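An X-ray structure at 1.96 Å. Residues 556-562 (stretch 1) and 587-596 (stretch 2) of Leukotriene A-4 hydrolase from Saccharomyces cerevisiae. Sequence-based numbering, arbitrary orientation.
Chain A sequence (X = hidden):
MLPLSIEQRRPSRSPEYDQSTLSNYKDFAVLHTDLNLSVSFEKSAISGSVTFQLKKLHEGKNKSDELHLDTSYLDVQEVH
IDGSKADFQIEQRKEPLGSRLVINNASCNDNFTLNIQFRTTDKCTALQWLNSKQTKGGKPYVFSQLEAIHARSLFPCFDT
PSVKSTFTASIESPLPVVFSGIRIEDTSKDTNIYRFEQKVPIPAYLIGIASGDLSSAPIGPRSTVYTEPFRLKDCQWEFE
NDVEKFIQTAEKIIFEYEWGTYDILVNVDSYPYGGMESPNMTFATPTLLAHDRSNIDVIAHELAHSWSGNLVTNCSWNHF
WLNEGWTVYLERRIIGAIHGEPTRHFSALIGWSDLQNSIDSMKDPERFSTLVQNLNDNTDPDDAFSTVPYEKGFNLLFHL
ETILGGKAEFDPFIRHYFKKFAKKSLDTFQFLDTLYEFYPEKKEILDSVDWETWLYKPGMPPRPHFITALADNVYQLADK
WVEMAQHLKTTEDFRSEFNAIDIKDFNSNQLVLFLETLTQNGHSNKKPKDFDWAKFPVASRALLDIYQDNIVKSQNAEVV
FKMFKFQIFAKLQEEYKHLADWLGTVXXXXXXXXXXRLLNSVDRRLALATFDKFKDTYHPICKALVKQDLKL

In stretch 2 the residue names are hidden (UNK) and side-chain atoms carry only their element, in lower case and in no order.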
# COMPACT_ATOMS: atom_id res chain seq x y z
N ASN A 556 11.13 9.71 -14.79
CA ASN A 556 10.33 8.68 -14.12
C ASN A 556 11.18 7.88 -13.17
O ASN A 556 12.07 7.16 -13.59
CB ASN A 556 9.68 7.76 -15.16
CG ASN A 556 8.68 6.77 -14.54
OD1 ASN A 556 8.90 6.23 -13.46
ND2 ASN A 556 7.58 6.53 -15.24
N ALA A 557 10.92 8.01 -11.87
CA ALA A 557 11.73 7.35 -10.85
C ALA A 557 11.77 5.84 -11.02
O ALA A 557 12.72 5.19 -10.58
CB ALA A 557 11.20 7.70 -9.45
N GLU A 558 10.73 5.29 -11.64
CA GLU A 558 10.67 3.85 -11.87
C GLU A 558 11.69 3.41 -12.91
O GLU A 558 12.33 2.37 -12.75
CB GLU A 558 9.28 3.44 -12.37
CG GLU A 558 8.18 3.55 -11.35
CD GLU A 558 8.06 2.31 -10.51
OE1 GLU A 558 8.83 1.35 -10.75
OE2 GLU A 558 7.18 2.27 -9.62
N VAL A 559 11.81 4.18 -13.98
CA VAL A 559 12.77 3.89 -15.04
C VAL A 559 14.17 4.26 -14.58
O VAL A 559 15.13 3.52 -14.80
CB VAL A 559 12.47 4.67 -16.32
CG1 VAL A 559 13.65 4.52 -17.29
CG2 VAL A 559 11.15 4.21 -16.96
N VAL A 560 14.29 5.42 -13.95
CA VAL A 560 15.57 5.86 -13.42
C VAL A 560 16.16 4.80 -12.49
O VAL A 560 17.36 4.52 -12.55
CB VAL A 560 15.44 7.21 -12.69
CG1 VAL A 560 16.66 7.46 -11.82
CG2 VAL A 560 15.24 8.34 -13.70
N PHE A 561 15.32 4.19 -11.66
CA PHE A 561 15.79 3.17 -10.74
C PHE A 561 16.35 1.98 -11.49
O PHE A 561 17.43 1.50 -11.16
CB PHE A 561 14.69 2.68 -9.80
CG PHE A 561 15.09 1.48 -8.99
CD1 PHE A 561 15.75 1.63 -7.78
CD2 PHE A 561 14.85 0.20 -9.46
CE1 PHE A 561 16.14 0.52 -7.05
CE2 PHE A 561 15.24 -0.91 -8.73
CZ PHE A 561 15.89 -0.75 -7.52
N LYS A 562 15.60 1.51 -12.48
CA LYS A 562 16.03 0.40 -13.31
C LYS A 562 17.33 0.72 -14.04
O LYS A 562 18.23 -0.11 -14.11
CB LYS A 562 14.95 0.05 -14.33
CG LYS A 562 13.70 -0.53 -13.71
CD LYS A 562 14.02 -1.84 -13.03
CE LYS A 562 12.78 -2.41 -12.37
NZ LYS A 562 13.09 -3.63 -11.61
N UNK A 587 12.66 8.43 -0.83
CA UNK A 587 12.41 7.72 0.42
C UNK A 587 11.49 6.52 0.26
O UNK A 587 11.30 5.73 1.19
N UNK A 588 10.89 6.38 -0.91
CA UNK A 588 9.99 5.25 -1.18
C UNK A 588 10.72 3.92 -1.02
O UNK A 588 11.71 3.67 -1.70
c UNK A 588 5.93 3.55 -5.63
c UNK A 588 8.32 4.32 -2.88
n UNK A 588 6.59 3.62 -4.48
c UNK A 588 9.40 5.36 -2.58
n UNK A 588 5.04 2.58 -5.81
c UNK A 588 7.60 4.63 -4.18
n UNK A 588 6.15 4.43 -6.59
N UNK A 589 10.23 3.06 -0.12
CA UNK A 589 10.94 1.82 0.20
C UNK A 589 11.29 1.01 -1.03
O UNK A 589 12.41 0.51 -1.16
s UNK A 589 9.53 0.29 3.84
c UNK A 589 10.37 1.36 2.65
c UNK A 589 10.14 0.96 1.19
c UNK A 589 7.81 0.65 3.51
N UNK A 590 10.34 0.90 -1.95
CA UNK A 590 10.54 0.09 -3.15
C UNK A 590 11.83 0.44 -3.91
O UNK A 590 12.40 -0.41 -4.59
c UNK A 590 8.00 -0.15 -6.99
c UNK A 590 8.23 1.11 -6.17
n UNK A 590 6.99 0.08 -8.07
c UNK A 590 9.32 0.17 -4.07
c UNK A 590 9.50 1.04 -5.31
N UNK A 591 12.29 1.69 -3.80
CA UNK A 591 13.54 2.10 -4.46
C UNK A 591 14.73 2.11 -3.50
O UNK A 591 15.82 1.65 -3.85
c UNK A 591 13.41 3.49 -5.10
c UNK A 591 12.25 3.62 -6.04
c UNK A 591 11.00 2.83 -7.93
c UNK A 591 11.34 4.66 -5.90
c UNK A 591 10.10 3.87 -7.77
c UNK A 591 10.27 4.78 -6.77
c UNK A 591 12.07 2.71 -7.07
N UNK A 592 14.49 2.64 -2.30
CA UNK A 592 15.51 2.78 -1.27
C UNK A 592 16.13 1.45 -0.82
O UNK A 592 17.36 1.31 -0.83
c UNK A 592 15.92 3.51 1.12
c UNK A 592 14.64 4.99 -0.45
c UNK A 592 14.96 3.55 -0.06
N UNK A 593 15.30 0.49 -0.42
CA UNK A 593 15.79 -0.80 0.05
C UNK A 593 16.63 -1.52 -1.01
O UNK A 593 17.78 -1.90 -0.76
c UNK A 593 13.96 -1.31 1.76
n UNK A 593 13.69 -5.62 3.72
c UNK A 593 12.96 -2.37 2.18
c UNK A 593 14.64 -1.71 0.48
n UNK A 593 11.69 -4.49 3.52
n UNK A 593 13.62 -3.57 2.67
c UNK A 593 13.00 -4.56 3.30
N UNK A 594 16.05 -1.73 -2.20
CA UNK A 594 16.81 -2.40 -3.25
C UNK A 594 18.02 -1.58 -3.66
O UNK A 594 19.05 -2.14 -4.00
c UNK A 594 15.81 -2.47 -4.42
c UNK A 594 14.68 -1.39 -2.63
c UNK A 594 14.46 -2.29 -3.81
N UNK A 595 17.88 -0.26 -3.65
CA UNK A 595 18.96 0.63 -4.06
C UNK A 595 20.19 0.45 -3.20
O UNK A 595 21.33 0.36 -3.70
N UNK A 596 19.97 0.39 -1.89
CA UNK A 596 21.04 0.15 -0.94
C UNK A 596 21.62 -1.26 -1.08
O UNK A 596 22.83 -1.45 -0.89
c UNK A 596 20.73 1.90 0.86
c UNK A 596 19.64 2.75 0.87
o UNK A 596 21.16 5.92 1.83
c UNK A 596 22.13 3.76 1.50
c UNK A 596 19.78 4.09 1.19
c UNK A 596 20.57 0.44 0.49
c UNK A 596 21.03 4.59 1.50
c UNK A 596 21.98 2.42 1.17
O HOH W 1 4.91 3.86 -8.89

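Position 587 has no side-chain atoms and touches nothing on stretch 1. It is Gly587, in the loop before the helix.

Position 588 carries three carbons, a nitrogen, then a carbon bearing two more nitrogens: a guanidinium, hence Arg588. Its extended chain brings NH1 to 3.9 Å from Glu558 OE2, a long salt bridge. The oxygen lies well out of the guanidinium plane, so the attraction is one of charge alone. A water adds a bridge, accepting from Arg588 NH1 (2.7 Å) and donating to Glu558 OE2 (2.9 Å). The residue is also the N-cap, and its backbone O accepts from N of 591 (2.9 Å) and N of 592 (3.0 Å).

At 589, two carbons, a sulfur and a terminal carbon run unbranched, which identifies Met589; it is out of reach of stretch 1.

Position 590 has four carbons in a row ending in nitrogen: Lys590. CA-to-CB points sideways, but the chain's end comes nearer, and NZ donates to Glu558 OE2 at 2.7 Å, a hydrogen bond within a salt bridge. A long, flexible amine suits this exposed position.

Position 591 shows one carbon and a six-carbon ring with no oxygen: Phe591. Ala557 O lies over one face of the ring, 3.9 Å from CE1, while CZ approaches Glu558 CD at 3.8 Å along the ring edge. CD1 meets Phe561 CB at 3.8 Å. The two phenylalanine rings pair obliquely, with centroids 5.7 Å apart and planes at 39°. A flat apolar side chain fits this buried place.

One carbon carrying two others at 592 makes Val592, pointing away from stretch 1 and buried.

Position 593 again ends in a guanidinium, so it is Arg593; its end leads away from stretch 1.

At 594, three carbons close a ring onto the backbone nitrogen, as only proline does. Pro594 lacks an N-H, and the helix is kinked here, where its N makes no bond to the preceding turn. Its CB packs 3.5 Å from Phe561 CZ.

Position 595 has no side chain: Gly595. Its N donates to Phe591 O (2.8 Å) and lies 3.9 Å from Phe561 CE1, near the ring plane. An ideal CB would clash with Phe591 O.

Position 596, a six-carbon ring bearing oxygen, is Tyr596, beyond reach of stretch 1.

The helices run nearly parallel, at 7°, with axes approaching to 11.0 Å. Phe561 and Phe591 form the apolar centre, extended by Ala557 and Pro594, while Glu558 draws in two cationic side chains. Asn556 OD1 caps the first helix by accepting from Glu558 N (2.7 Å).

Stretch 2, residues 587-596: GRMKFVRPGY
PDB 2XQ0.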